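Side-chain contacts in glutamate racemase (Escherichia coli, PDB 2JFN), which belongs to the Asp/Glu/hydantoin racemase family of alpha/beta enzymes and is modelled here with glutamic acid and UDP-N-acetylmuramoyl-L-alanine bound: residues A66-V69 with E70-A74; D38-R41 with H42-D46; Q216-P219 with E220-L224; L132-T135 with R136-K140. All coordinates share one frame; numbering follows the deposited sequence.

Contact 1 (A66-V69 with E70-A74); sequences AFIV and ERVVA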
ATOM      1  N   ALA A  66       6.972 -16.998   4.820  1.00 35.06           N
ATOM      2  CA  ALA A  66       7.306 -17.263   6.221  1.00 34.39           C
ATOM      3  C   ALA A  66       8.116 -16.098   6.809  1.00 33.80           C
ATOM      4  O   ALA A  66       7.926 -15.707   7.965  1.00 33.49           O
ATOM      5  CB  ALA A  66       8.093 -18.559   6.338  1.00 34.26           C
ATOM      6  N   PHE A  67       9.025 -15.550   6.011  1.00 32.84           N
ATOM      7  CA  PHE A  67       9.831 -14.422   6.460  1.00 31.99           C
ATOM      8  C   PHE A  67       8.941 -13.195   6.645  1.00 31.40           C
ATOM      9  O   PHE A  67       8.978 -12.547   7.690  1.00 31.16           O
ATOM     10  CB  PHE A  67      10.928 -14.082   5.443  1.00 31.83           C
ATOM     11  CG  PHE A  67      11.534 -12.722   5.653  1.00 31.22           C
ATOM     12  CD1 PHE A  67      12.427 -12.494   6.698  1.00 31.15           C
ATOM     13  CD2 PHE A  67      11.140 -11.648   4.861  1.00 31.38           C
ATOM     14  CE1 PHE A  67      12.917 -11.208   6.955  1.00 30.97           C
ATOM     15  CE2 PHE A  67      11.625 -10.358   5.113  1.00 31.33           C
ATOM     16  CZ  PHE A  67      12.515 -10.143   6.163  1.00 30.62           C
ATOM     17  N   ILE A  68       8.147 -12.886   5.623  1.00 30.67           N
ATOM     18  CA  ILE A  68       7.257 -11.729   5.651  1.00 30.11           C
ATOM     19  C   ILE A  68       6.368 -11.661   6.896  1.00 30.38           C
ATOM     20  O   ILE A  68       6.290 -10.619   7.551  1.00 29.53           O
ATOM     21  CB  ILE A  68       6.355 -11.681   4.387  1.00 29.93           C
ATOM     22  CG1 ILE A  68       7.216 -11.443   3.140  1.00 30.20           C
ATOM     23  CG2 ILE A  68       5.314 -10.569   4.520  1.00 29.25           C
ATOM     24  CD1 ILE A  68       6.421 -11.274   1.854  1.00 30.32           C
ATOM     25  N   VAL A  69       5.694 -12.761   7.221  1.00 30.39           N
ATOM     26  CA  VAL A  69       4.820 -12.777   8.391  1.00 30.68           C
ATOM     27  C   VAL A  69       5.596 -12.428   9.659  1.00 30.46           C
ATOM     28  O   VAL A  69       5.180 -11.552  10.418  1.00 30.83           O
ATOM     29  CB  VAL A  69       4.145 -14.159   8.574  1.00 31.33           C
ATOM     30  CG1 VAL A  69       3.305 -14.166   9.849  1.00 31.13           C
ATOM     31  CG2 VAL A  69       3.271 -14.473   7.362  1.00 31.78           C
ATOM     32  N   GLU A  70       6.725 -13.103   9.875  1.00 29.88           N
ATOM     33  CA  GLU A  70       7.546 -12.867  11.059  1.00 30.07           C
ATOM     34  C   GLU A  70       8.072 -11.435  11.116  1.00 28.57           C
ATOM     35  O   GLU A  70       8.094 -10.805  12.179  1.00 28.03           O
ATOM     36  CB  GLU A  70       8.743 -13.829  11.098  1.00 31.73           C
ATOM     37  CG  GLU A  70       8.400 -15.312  11.283  1.00 35.37           C
ATOM     38  CD  GLU A  70       7.607 -15.594  12.553  1.00 37.49           C
ATOM     39  OE1 GLU A  70       7.910 -14.988  13.607  1.00 39.42           O
ATOM     40  OE2 GLU A  70       6.680 -16.433  12.501  1.00 39.33           O
ATOM     41  N   ARG A  71       8.503 -10.939   9.965  1.00 26.83           N
ATOM     42  CA  ARG A  71       9.054  -9.594   9.859  1.00 25.52           C
ATOM     43  C   ARG A  71       8.030  -8.513  10.182  1.00 24.66           C
ATOM     44  O   ARG A  71       8.306  -7.618  10.979  1.00 24.09           O
ATOM     45  CB  ARG A  71       9.619  -9.375   8.452  1.00 25.00           C
ATOM     46  CG  ARG A  71      10.261  -8.014   8.221  1.00 24.55           C
ATOM     47  CD  ARG A  71      11.486  -7.793   9.102  1.00 24.30           C
ATOM     48  NE  ARG A  71      12.159  -6.543   8.743  1.00 24.43           N
ATOM     49  CZ  ARG A  71      13.173  -6.011   9.415  1.00 24.76           C
ATOM     50  NH1 ARG A  71      13.651  -6.613  10.499  1.00 24.34           N
ATOM     51  NH2 ARG A  71      13.703  -4.866   9.006  1.00 24.54           N
ATOM     52  N   VAL A  72       6.848  -8.596   9.575  1.00 23.70           N
ATOM     53  CA  VAL A  72       5.822  -7.590   9.823  1.00 23.69           C
ATOM     54  C   VAL A  72       5.347  -7.630  11.278  1.00 23.44           C
ATOM     55  O   VAL A  72       5.096  -6.588  11.881  1.00 23.28           O
ATOM     56  CB  VAL A  72       4.627  -7.764   8.863  1.00 23.55           C
ATOM     57  CG1 VAL A  72       3.574  -6.703   9.147  1.00 23.48           C
ATOM     58  CG2 VAL A  72       5.115  -7.640   7.414  1.00 24.07           C
ATOM     59  N   VAL A  73       5.232  -8.826  11.842  1.00 23.43           N
ATOM     60  CA  VAL A  73       4.826  -8.955  13.238  1.00 23.42           C
ATOM     61  C   VAL A  73       5.902  -8.308  14.127  1.00 23.35           C
ATOM     62  O   VAL A  73       5.582  -7.625  15.094  1.00 23.23           O
ATOM     63  CB  VAL A  73       4.643 -10.440  13.645  1.00 24.16           C
ATOM     64  CG1 VAL A  73       4.522 -10.562  15.168  1.00 24.47           C
ATOM     65  CG2 VAL A  73       3.391 -11.010  12.993  1.00 24.03           C
ATOM     66  N   ALA A  74       7.175  -8.510  13.793  1.00 22.61           N
ATOM     67  CA  ALA A  74       8.261  -7.921  14.582  1.00 22.36           C
ATOM     68  C   ALA A  74       8.262  -6.391  14.472  1.00 22.47           C
ATOM     69  O   ALA A  74       8.492  -5.690  15.459  1.00 21.70           O
ATOM     70  CB  ALA A  74       9.613  -8.479  14.133  1.00 22.18           C
TER
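Phe67 and Arg71 meet one turn apart in the alpha-helix 65-82, where main-chain bonds between residues four apart run through the whole segment. The bond from Arg71 N to Phe67 O is 2.8 Å long, and Val72 N reaches Ile68 O at 2.9 Å; the first of the series, Glu70 N to Ala66 O, is weak at 3.4 Å. The two side chains that carry the contact lie alongside one another and point the same way. CB of Arg71 stands over one face of the Phe67 ring, offset toward its rim and 4.1 Å from the centroid, which makes a CH-pi contact. Both chains leave with CG anti to the backbone N (164° for Phe67, -178° for Arg71), which sets the ring beside the aliphatic part of the arginine. Beyond it the guanidinium plane lies 21° from the ring plane, and its nitrogens turn to other partners, with salt bridges to Asp54 and the terminal carboxylate of Gly285.

Ile68 and Val72 are buried, as is Arg71; they too lie alongside each other, with Ile68 packed on Ser99 of helix 93-106. Val69 and Val73 reach Ala102 and Leu103 of the same helix, but Val69 CG1 is 4.5 Å from Val73 CG2. Ala66 and Glu70 form the exposed side: the glutamate chain bends at chi2, and its methylene CG lies 3.4 Å from the carbonyl Ala66 O, with no apolar side-chain pair between the two. On the packed side, by contrast, Phe67 CZ comes to 3.7 Å from Arg71 CG.

Contact 2 (D38-R41 with H42-D46); sequences DEIR and HLLPD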
ATOM      1  N   ASP A  38      -2.274   8.940   2.752  1.00 28.14           N
ATOM      2  CA  ASP A  38      -2.778  10.194   2.209  1.00 29.79           C
ATOM      3  C   ASP A  38      -4.313  10.235   2.233  1.00 30.27           C
ATOM      4  O   ASP A  38      -4.903  11.255   2.589  1.00 30.51           O
ATOM      5  CB  ASP A  38      -2.242  10.376   0.787  1.00 30.37           C
ATOM      6  CG  ASP A  38      -2.238  11.823   0.336  1.00 31.87           C
ATOM      7  OD1 ASP A  38      -2.229  12.729   1.197  1.00 32.39           O
ATOM      8  OD2 ASP A  38      -2.223  12.054  -0.896  1.00 32.89           O
ATOM      9  N   GLU A  39      -4.949   9.122   1.871  1.00 30.88           N
ATOM     10  CA  GLU A  39      -6.412   9.029   1.875  1.00 32.05           C
ATOM     11  C   GLU A  39      -6.937   9.037   3.311  1.00 32.29           C
ATOM     12  O   GLU A  39      -7.937   9.686   3.622  1.00 31.60           O
ATOM     13  CB  GLU A  39      -6.865   7.740   1.188  1.00 32.93           C
ATOM     14  CG  GLU A  39      -6.605   7.681  -0.308  1.00 35.19           C
ATOM     15  CD  GLU A  39      -7.656   8.422  -1.118  1.00 36.77           C
ATOM     16  OE1 GLU A  39      -7.582   8.374  -2.365  1.00 38.63           O
ATOM     17  OE2 GLU A  39      -8.556   9.045  -0.517  1.00 37.13           O
ATOM     18  N   ILE A  40      -6.263   8.308   4.190  1.00 32.60           N
ATOM     19  CA  ILE A  40      -6.682   8.257   5.583  1.00 33.11           C
ATOM     20  C   ILE A  40      -6.609   9.631   6.250  1.00 33.95           C
ATOM     21  O   ILE A  40      -7.560  10.051   6.914  1.00 33.92           O
ATOM     22  CB  ILE A  40      -5.829   7.256   6.387  1.00 32.73           C
ATOM     23  CG1 ILE A  40      -6.014   5.845   5.823  1.00 32.28           C
ATOM     24  CG2 ILE A  40      -6.226   7.296   7.862  1.00 32.95           C
ATOM     25  CD1 ILE A  40      -5.132   4.797   6.483  1.00 32.55           C
ATOM     26  N   ARG A  41      -5.495  10.338   6.073  1.00 34.92           N
ATOM     27  CA  ARG A  41      -5.348  11.651   6.693  1.00 36.38           C
ATOM     28  C   ARG A  41      -6.315  12.676   6.116  1.00 37.23           C
ATOM     29  O   ARG A  41      -6.683  13.632   6.788  1.00 36.68           O
ATOM     30  CB  ARG A  41      -3.918  12.185   6.558  1.00 36.95           C
ATOM     31  CG  ARG A  41      -3.525  12.611   5.156  1.00 38.65           C
ATOM     32  CD  ARG A  41      -2.440  13.687   5.193  1.00 40.05           C
ATOM     33  NE  ARG A  41      -1.915  13.969   3.860  1.00 41.30           N
ATOM     34  CZ  ARG A  41      -1.016  14.911   3.588  1.00 41.65           C
ATOM     35  NH1 ARG A  41      -0.533  15.677   4.559  1.00 41.91           N
ATOM     36  NH2 ARG A  41      -0.596  15.083   2.342  1.00 42.04           N
ATOM     37  N   HIS A  42      -6.712  12.490   4.863  1.00 38.38           N
ATOM     38  CA  HIS A  42      -7.647  13.422   4.255  1.00 39.98           C
ATOM     39  C   HIS A  42      -8.994  13.290   4.967  1.00 40.26           C
ATOM     40  O   HIS A  42      -9.732  14.262   5.112  1.00 40.52           O
ATOM     41  CB  HIS A  42      -7.795  13.123   2.760  1.00 40.97           C
ATOM     42  CG  HIS A  42      -8.708  14.068   2.046  1.00 42.48           C
ATOM     43  ND1 HIS A  42     -10.072  14.076   2.238  1.00 43.19           N
ATOM     44  CD2 HIS A  42      -8.450  15.044   1.142  1.00 43.17           C
ATOM     45  CE1 HIS A  42     -10.617  15.014   1.483  1.00 43.48           C
ATOM     46  NE2 HIS A  42      -9.655  15.616   0.808  1.00 43.37           N
ATOM     47  N   LEU A  43      -9.295  12.079   5.429  1.00 40.38           N
ATOM     48  CA  LEU A  43     -10.540  11.804   6.130  1.00 40.54           C
ATOM     49  C   LEU A  43     -10.415  12.049   7.638  1.00 40.74           C
ATOM     50  O   LEU A  43     -11.352  12.525   8.278  1.00 40.80           O
ATOM     51  CB  LEU A  43     -10.962  10.354   5.872  1.00 40.84           C
ATOM     52  CG  LEU A  43     -12.325   9.893   6.391  1.00 40.88           C
ATOM     53  CD1 LEU A  43     -13.424  10.719   5.730  1.00 41.44           C
ATOM     54  CD2 LEU A  43     -12.522   8.413   6.090  1.00 40.98           C
ATOM     55  N   LEU A  44      -9.253  11.722   8.200  1.00 40.77           N
ATOM     56  CA  LEU A  44      -8.991  11.892   9.634  1.00 40.94           C
ATOM     57  C   LEU A  44      -7.661  12.625   9.784  1.00 41.15           C
ATOM     58  O   LEU A  44      -6.641  12.029  10.136  1.00 41.15           O
ATOM     59  CB  LEU A  44      -8.914  10.520  10.301  1.00 40.98           C
ATOM     60  CG  LEU A  44     -10.118   9.615  10.040  1.00 40.82           C
ATOM     61  CD1 LEU A  44      -9.746   8.172  10.298  1.00 40.73           C
ATOM     62  CD2 LEU A  44     -11.281  10.055  10.917  1.00 41.26           C
ATOM     63  N   PRO A  45      -7.661  13.943   9.535  1.00 41.22           N
ATOM     64  CA  PRO A  45      -6.479  14.807   9.612  1.00 41.13           C
ATOM     65  C   PRO A  45      -5.785  15.101  10.945  1.00 41.10           C
ATOM     66  O   PRO A  45      -4.628  15.528  10.945  1.00 41.10           O
ATOM     67  CB  PRO A  45      -6.958  16.089   8.932  1.00 41.22           C
ATOM     68  CG  PRO A  45      -8.397  16.142   9.319  1.00 41.02           C
ATOM     69  CD  PRO A  45      -8.842  14.714   9.100  1.00 41.47           C
ATOM     70  N   ASP A  46      -6.449  14.872  12.073  1.00 40.74           N
ATOM     71  CA  ASP A  46      -5.821  15.203  13.354  1.00 40.25           C
ATOM     72  C   ASP A  46      -5.222  14.056  14.164  1.00 38.90           C
ATOM     73  O   ASP A  46      -4.752  14.278  15.278  1.00 39.20           O
ATOM     74  CB  ASP A  46      -6.818  15.962  14.241  1.00 41.61           C
ATOM     75  CG  ASP A  46      -7.369  17.204  13.567  1.00 43.12           C
ATOM     76  OD1 ASP A  46      -6.563  18.080  13.182  1.00 43.83           O
ATOM     77  OD2 ASP A  46      -8.612  17.305  13.425  1.00 44.38           O
TER
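Ile40 and Leu44 meet at the C-terminal end of helix 33-43, the helix of a beta-alpha-beta unit between strands 21-28 and 48-53. Leu44 N donates to Ile40 O at 2.7 Å, although Leu44 has already left helical backbone angles. The turn before it is less regular: His42 N to Asp38 O is 3.2 Å and bent to 139°, and both His42 N and Leu43 N have weak second bonds to carbonyls three residues back. The apolar partners are only loosely apposed, Ile40 CG2 lying 4.4 Å from Leu44 CD1; this face looks onto helix 228-241, with Thr235 by Ile40 and Leu239 by Leu44.

On another side Arg41 turns back along the helix to Asp38. Its CG stands between the backbone N and carbonyl carbon (chi1 71°), 3.2 Å from His42 N, and the extended chain carries the guanidinium side-on to the carboxylate. Arg41 NE at 3.0 Å and NH2 at 3.1 Å form a salt bridge with Asp38, both nitrogens meeting the one oxygen OD1, which lies in the guanidinium plane.

Two N-H groups on one oxygen would probably draw negative charge toward OD1. Arg41 O, 2.9 Å from Pro45 N, faces a nitrogen with no hydrogen to give, so the helical bonding cannot continue through that pair.

Contact 3 (Q216-P219 with E220-L224); sequences QVLP and EGTRL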
ATOM      1  N   GLN A 216      -1.076   9.151 -18.400  1.00 33.13           N
ATOM      2  CA  GLN A 216      -0.493   9.716 -19.612  1.00 34.56           C
ATOM      3  C   GLN A 216      -0.169   8.607 -20.608  1.00 34.80           C
ATOM      4  O   GLN A 216      -0.174   8.823 -21.819  1.00 35.06           O
ATOM      5  CB  GLN A 216       0.794  10.486 -19.295  1.00 35.66           C
ATOM      6  CG  GLN A 216       0.625  11.674 -18.365  1.00 37.89           C
ATOM      7  CD  GLN A 216       1.911  12.464 -18.202  1.00 39.33           C
ATOM      8  OE1 GLN A 216       2.342  13.163 -19.122  1.00 41.09           O
ATOM      9  NE2 GLN A 216       2.539  12.349 -17.036  1.00 39.66           N
ATOM     10  N   VAL A 217       0.106   7.417 -20.088  1.00 34.71           N
ATOM     11  CA  VAL A 217       0.467   6.274 -20.914  1.00 35.07           C
ATOM     12  C   VAL A 217      -0.702   5.377 -21.300  1.00 35.24           C
ATOM     13  O   VAL A 217      -0.765   4.884 -22.424  1.00 34.92           O
ATOM     14  CB  VAL A 217       1.541   5.413 -20.192  1.00 35.06           C
ATOM     15  CG1 VAL A 217       1.880   4.177 -21.012  1.00 35.49           C
ATOM     16  CG2 VAL A 217       2.782   6.244 -19.957  1.00 35.11           C
ATOM     17  N   LEU A 218      -1.623   5.155 -20.367  1.00 35.48           N
ATOM     18  CA  LEU A 218      -2.771   4.293 -20.626  1.00 35.98           C
ATOM     19  C   LEU A 218      -3.747   4.894 -21.633  1.00 36.85           C
ATOM     20  O   LEU A 218      -3.891   6.116 -21.727  1.00 36.56           O
ATOM     21  CB  LEU A 218      -3.519   3.992 -19.321  1.00 35.20           C
ATOM     22  CG  LEU A 218      -2.802   3.151 -18.255  1.00 34.74           C
ATOM     23  CD1 LEU A 218      -3.553   3.272 -16.939  1.00 33.85           C
ATOM     24  CD2 LEU A 218      -2.717   1.695 -18.698  1.00 34.29           C
ATOM     25  N   PRO A 219      -4.432   4.036 -22.406  1.00 37.78           N
ATOM     26  CA  PRO A 219      -5.397   4.511 -23.399  1.00 38.69           C
ATOM     27  C   PRO A 219      -6.469   5.403 -22.787  1.00 39.23           C
ATOM     28  O   PRO A 219      -6.942   5.158 -21.673  1.00 39.41           O
ATOM     29  CB  PRO A 219      -5.972   3.219 -23.984  1.00 38.57           C
ATOM     30  CG  PRO A 219      -5.728   2.200 -22.919  1.00 38.75           C
ATOM     31  CD  PRO A 219      -4.356   2.566 -22.415  1.00 38.25           C
ATOM     32  N   GLU A 220      -6.842   6.439 -23.526  1.00 39.72           N
ATOM     33  CA  GLU A 220      -7.847   7.399 -23.085  1.00 40.27           C
ATOM     34  C   GLU A 220      -9.058   6.677 -22.505  1.00 39.71           C
ATOM     35  O   GLU A 220      -9.424   5.594 -22.969  1.00 40.05           O
ATOM     36  CB  GLU A 220      -8.305   8.257 -24.269  1.00 41.80           C
ATOM     37  CG  GLU A 220      -7.221   8.544 -25.300  1.00 43.87           C
ATOM     38  CD  GLU A 220      -7.802   8.985 -26.638  1.00 45.18           C
ATOM     39  OE1 GLU A 220      -8.437  10.061 -26.686  1.00 45.89           O
ATOM     40  OE2 GLU A 220      -7.630   8.248 -27.641  1.00 45.96           O
ATOM     41  N   GLY A 221      -9.668   7.273 -21.487  1.00 38.99           N
ATOM     42  CA  GLY A 221     -10.851   6.681 -20.887  1.00 38.23           C
ATOM     43  C   GLY A 221     -10.647   5.580 -19.862  1.00 37.79           C
ATOM     44  O   GLY A 221     -11.626   5.073 -19.313  1.00 37.76           O
ATOM     45  N   THR A 222      -9.401   5.200 -19.599  1.00 36.92           N
ATOM     46  CA  THR A 222      -9.137   4.154 -18.612  1.00 36.06           C
ATOM     47  C   THR A 222      -9.363   4.716 -17.211  1.00 35.26           C
ATOM     48  O   THR A 222      -8.832   5.771 -16.859  1.00 35.42           O
ATOM     49  CB  THR A 222      -7.686   3.627 -18.694  1.00 36.28           C
ATOM     50  OG1 THR A 222      -7.390   3.197 -20.033  1.00 35.84           O
ATOM     51  CG2 THR A 222      -7.513   2.450 -17.746  1.00 35.92           C
ATOM     52  N   ARG A 223     -10.158   4.011 -16.414  1.00 33.89           N
ATOM     53  CA  ARG A 223     -10.442   4.449 -15.057  1.00 32.73           C
ATOM     54  C   ARG A 223      -9.595   3.676 -14.054  1.00 31.22           C
ATOM     55  O   ARG A 223      -9.604   2.446 -14.045  1.00 31.14           O
ATOM     56  CB  ARG A 223     -11.924   4.245 -14.745  1.00 33.48           C
ATOM     57  CG  ARG A 223     -12.337   4.677 -13.354  1.00 34.74           C
ATOM     58  CD  ARG A 223     -13.844   4.605 -13.235  1.00 35.80           C
ATOM     59  NE  ARG A 223     -14.342   5.050 -11.938  1.00 36.83           N
ATOM     60  CZ  ARG A 223     -15.632   5.219 -11.672  1.00 36.90           C
ATOM     61  NH1 ARG A 223     -16.530   4.985 -12.619  1.00 37.42           N
ATOM     62  NH2 ARG A 223     -16.025   5.606 -10.469  1.00 37.62           N
ATOM     63  N   LEU A 224      -8.867   4.400 -13.208  1.00 29.77           N
ATOM     64  CA  LEU A 224      -8.021   3.770 -12.202  1.00 28.63           C
ATOM     65  C   LEU A 224      -8.811   3.570 -10.915  1.00 28.22           C
ATOM     66  O   LEU A 224      -9.535   4.462 -10.467  1.00 27.72           O
ATOM     67  CB  LEU A 224      -6.791   4.635 -11.906  1.00 28.14           C
ATOM     68  CG  LEU A 224      -5.886   4.968 -13.096  1.00 28.31           C
ATOM     69  CD1 LEU A 224      -4.720   5.822 -12.622  1.00 27.77           C
ATOM     70  CD2 LEU A 224      -5.388   3.685 -13.739  1.00 28.16           C
TER
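Thr222 turns its hydroxyl to Pro219 through a chi1 of -54°, which sets OG1 anti to its own carbonyl carbon and beside its backbone N. Hydroxyl and amide then face the same acceptor: OG1 donates to Pro219 O at 2.6 Å, and Thr222 N donates to it at 3.2 Å. Both donors stand near the carbonyl plane, tilted out of it by about 15°, and between them they grip this one oxygen with two bonds. The amide bond closes a type II beta turn from Pro219 to Thr222. Gly221 holds its third position with a positive phi of 82°, where a CB would be jammed against the carbonyl oxygen of Glu220.

The same threonine torsion leaves CG2 anti to the backbone N and directs it to the leucine side of the turn. There Leu218 crosses Thr222 at about a right angle, its CD1 being 4.1 Å from Thr222 CG2. Leu218 CD1 also meets Leu224 CD2 at 3.7 Å, the two chains crossing at a slant. On the proline side, the pyrrolidine ring runs past the hydroxyl, with Pro219 CG 3.5 Å from Thr222 OG1. The hydroxyl is thus bordered by carbon on the ring side while its proton goes to the carbonyl.

Packing continues outside the turn: Leu218 rests on Trp190, Pro219 on Leu191, and both Thr222 and Leu224 on Val200 of strand 199-202. Such a tight turn, with glycine in third place, links helix to strand here: it carries the chain from helix 211-217 into strand 223-225, the return leg of a beta-alpha-beta unit.

Contact 4 (L132-T135 with R136-K140); sequences LLAT and RGTVK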
ATOM      1  N   LEU A 132      -5.557  -5.682 -13.855  1.00 29.94           N
ATOM      2  CA  LEU A 132      -5.015  -5.698 -12.506  1.00 29.63           C
ATOM      3  C   LEU A 132      -3.520  -5.463 -12.594  1.00 29.56           C
ATOM      4  O   LEU A 132      -2.787  -6.285 -13.154  1.00 29.35           O
ATOM      5  CB  LEU A 132      -5.285  -7.040 -11.818  1.00 29.35           C
ATOM      6  CG  LEU A 132      -4.630  -7.253 -10.439  1.00 29.67           C
ATOM      7  CD1 LEU A 132      -5.126  -6.213  -9.437  1.00 28.73           C
ATOM      8  CD2 LEU A 132      -4.959  -8.659  -9.939  1.00 29.83           C
ATOM      9  N   LEU A 133      -3.076  -4.322 -12.083  1.00 29.49           N
ATOM     10  CA  LEU A 133      -1.655  -3.992 -12.066  1.00 30.26           C
ATOM     11  C   LEU A 133      -1.195  -4.256 -10.646  1.00 30.96           C
ATOM     12  O   LEU A 133      -1.723  -3.672  -9.698  1.00 30.93           O
ATOM     13  CB  LEU A 133      -1.415  -2.517 -12.390  1.00 29.82           C
ATOM     14  CG  LEU A 133      -1.456  -2.053 -13.837  1.00 29.97           C
ATOM     15  CD1 LEU A 133      -1.124  -0.569 -13.872  1.00 29.36           C
ATOM     16  CD2 LEU A 133      -0.443  -2.844 -14.668  1.00 29.56           C
ATOM     17  N   ALA A 134      -0.226  -5.145 -10.498  1.00 31.95           N
ATOM     18  CA  ALA A 134       0.297  -5.476  -9.183  1.00 33.61           C
ATOM     19  C   ALA A 134       1.773  -5.776  -9.335  1.00 34.73           C
ATOM     20  O   ALA A 134       2.303  -5.766 -10.444  1.00 34.36           O
ATOM     21  CB  ALA A 134      -0.428  -6.696  -8.622  1.00 33.35           C
ATOM     22  N   THR A 135       2.451  -6.036  -8.226  1.00 36.55           N
ATOM     23  CA  THR A 135       3.856  -6.356  -8.330  1.00 38.50           C
ATOM     24  C   THR A 135       3.963  -7.819  -8.752  1.00 40.21           C
ATOM     25  O   THR A 135       2.993  -8.577  -8.654  1.00 39.88           O
ATOM     26  CB  THR A 135       4.601  -6.104  -7.006  1.00 38.44           C
ATOM     27  OG1 THR A 135       6.010  -6.243  -7.233  1.00 38.63           O
ATOM     28  CG2 THR A 135       4.141  -7.071  -5.929  1.00 37.99           C
ATOM     29  N   ARG A 136       5.140  -8.207  -9.228  1.00 42.42           N
ATOM     30  CA  ARG A 136       5.364  -9.563  -9.708  1.00 44.95           C
ATOM     31  C   ARG A 136       4.898 -10.659  -8.757  1.00 46.64           C
ATOM     32  O   ARG A 136       4.264 -11.625  -9.184  1.00 46.85           O
ATOM     33  CB  ARG A 136       6.845  -9.762 -10.045  1.00 44.96           C
ATOM     34  CG  ARG A 136       7.126 -11.072 -10.749  1.00 45.04           C
ATOM     35  CD  ARG A 136       6.252 -11.210 -11.989  1.00 44.89           C
ATOM     36  NE  ARG A 136       6.231 -12.582 -12.483  1.00 45.05           N
ATOM     37  CZ  ARG A 136       5.500 -12.994 -13.513  1.00 44.74           C
ATOM     38  NH1 ARG A 136       4.726 -12.137 -14.163  1.00 44.68           N
ATOM     39  NH2 ARG A 136       5.539 -14.266 -13.884  1.00 44.28           N
ATOM     40  N   GLY A 137       5.203 -10.505  -7.471  1.00 48.47           N
ATOM     41  CA  GLY A 137       4.810 -11.506  -6.494  1.00 50.63           C
ATOM     42  C   GLY A 137       3.325 -11.602  -6.191  1.00 52.15           C
ATOM     43  O   GLY A 137       2.828 -12.678  -5.855  1.00 52.40           O
ATOM     44  N   THR A 138       2.612 -10.488  -6.311  1.00 53.81           N
ATOM     45  CA  THR A 138       1.179 -10.456  -6.024  1.00 55.54           C
ATOM     46  C   THR A 138       0.315 -11.168  -7.064  1.00 56.87           C
ATOM     47  O   THR A 138      -0.757 -11.677  -6.740  1.00 57.03           O
ATOM     48  CB  THR A 138       0.685  -9.003  -5.891  1.00 55.54           C
ATOM     49  OG1 THR A 138       1.412  -8.348  -4.845  1.00 55.73           O
ATOM     50  CG2 THR A 138      -0.804  -8.966  -5.567  1.00 55.51           C
ATOM     51  N   VAL A 139       0.781 -11.202  -8.309  1.00 58.47           N
ATOM     52  CA  VAL A 139       0.031 -11.846  -9.384  1.00 60.06           C
ATOM     53  C   VAL A 139       0.256 -13.357  -9.438  1.00 61.27           C
ATOM     54  O   VAL A 139      -0.316 -14.051 -10.284  1.00 61.39           O
ATOM     55  CB  VAL A 139       0.400 -11.237 -10.763  1.00 59.85           C
ATOM     56  CG1 VAL A 139      -0.030  -9.781 -10.822  1.00 59.91           C
ATOM     57  CG2 VAL A 139       1.894 -11.355 -11.001  1.00 59.77           C
ATOM     58  N   LYS A 140       1.082 -13.864  -8.528  1.00 62.64           N
ATOM     59  CA  LYS A 140       1.389 -15.291  -8.476  1.00 64.06           C
ATOM     60  C   LYS A 140       0.779 -15.932  -7.230  1.00 64.96           C
ATOM     61  O   LYS A 140       0.887 -17.142  -7.022  1.00 65.26           O
ATOM     62  CB  LYS A 140       2.910 -15.487  -8.476  1.00 64.35           C
ATOM     63  CG  LYS A 140       3.374 -16.939  -8.511  1.00 64.87           C
ATOM     64  CD  LYS A 140       4.894 -17.040  -8.645  1.00 65.20           C
ATOM     65  CE  LYS A 140       5.618 -16.416  -7.457  1.00 65.27           C
ATOM     66  NZ  LYS A 140       5.291 -17.104  -6.176  1.00 65.54           N
TER
HETATM   67  O   HOH W   1       0.907  -5.898  -5.368  1.00 35.33           O
HETATM   68  O   HOH W   2       7.590  -8.758  -6.984  1.00 40.25           O
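Thr135 meets Thr138 and Val139 through a flat group, the peptide that joins Thr135 to Arg136, and the contact runs through the carbonyl oxygen of this peptide. That oxygen, Thr135 O, takes Thr138 N at 3.0 Å and Val139 N at 3.5 Å. Both bonds are weak, the first bent to 129°; residues 136-138 have helical backbone angles but lack the regular bonds. CB of Thr138 also approaches this oxygen.

The two threonine side chains cross at about a right angle. In Thr135 a chi1 of -171° puts OG1 anti to the backbone N, and CG2 then takes the position between N and carbonyl carbon, 3.2 Å from Thr138 OG1. That is a close methyl-to-hydroxyl approach. Two waters add links at different places. One water accepts from Thr135 N and lies 2.6 Å from Thr138 OG1; a second accepts from Gly137 N and is 3.0 Å from Thr135 OG1. Each bridges the strand end to the turn.

Ala134 supplies the apolar floor: its CB is 3.7 Å from Thr138 CB and 3.8 Å from Val139 CG1. Beyond the segments, Thr135 and Thr138 both touch Thr94 of the glutamic acid pocket, and Thr138 O bonds the hydroxyl of Thr144 in the following helix. The Thr135 side chain comes within about 4 Å of the bound glutamic acid. A turn of this kind, at the C-terminal end of strand 129-134 in a parallel sheet, lies where alpha/beta folds commonly place their ligand sites.

Overall arrangement
Along the chain the order is contact 2, contact 1, contact 4, contact 3, without overlap. Contacts 2 and 1 lie on helices 33-43 and 65-82, which alternate with strands of the mixed sheet; their centres are about 27 Å apart. Contacts 4 and 3 belong to the four-stranded parallel sheet, one following strand 129-134 and the other leading into edge strand 223-225, with centres about 19 Å and nearest atoms about 5 Å apart. Contacts 1 and 3 lie on opposite sides of the chain's centre, their centres about 36 Å apart. The Thr135 side chain is about 4 Å and the Ile68 side chain about 7 Å from the bound glutamic acid, so contact 4 is near the site and contact 1 a step further away.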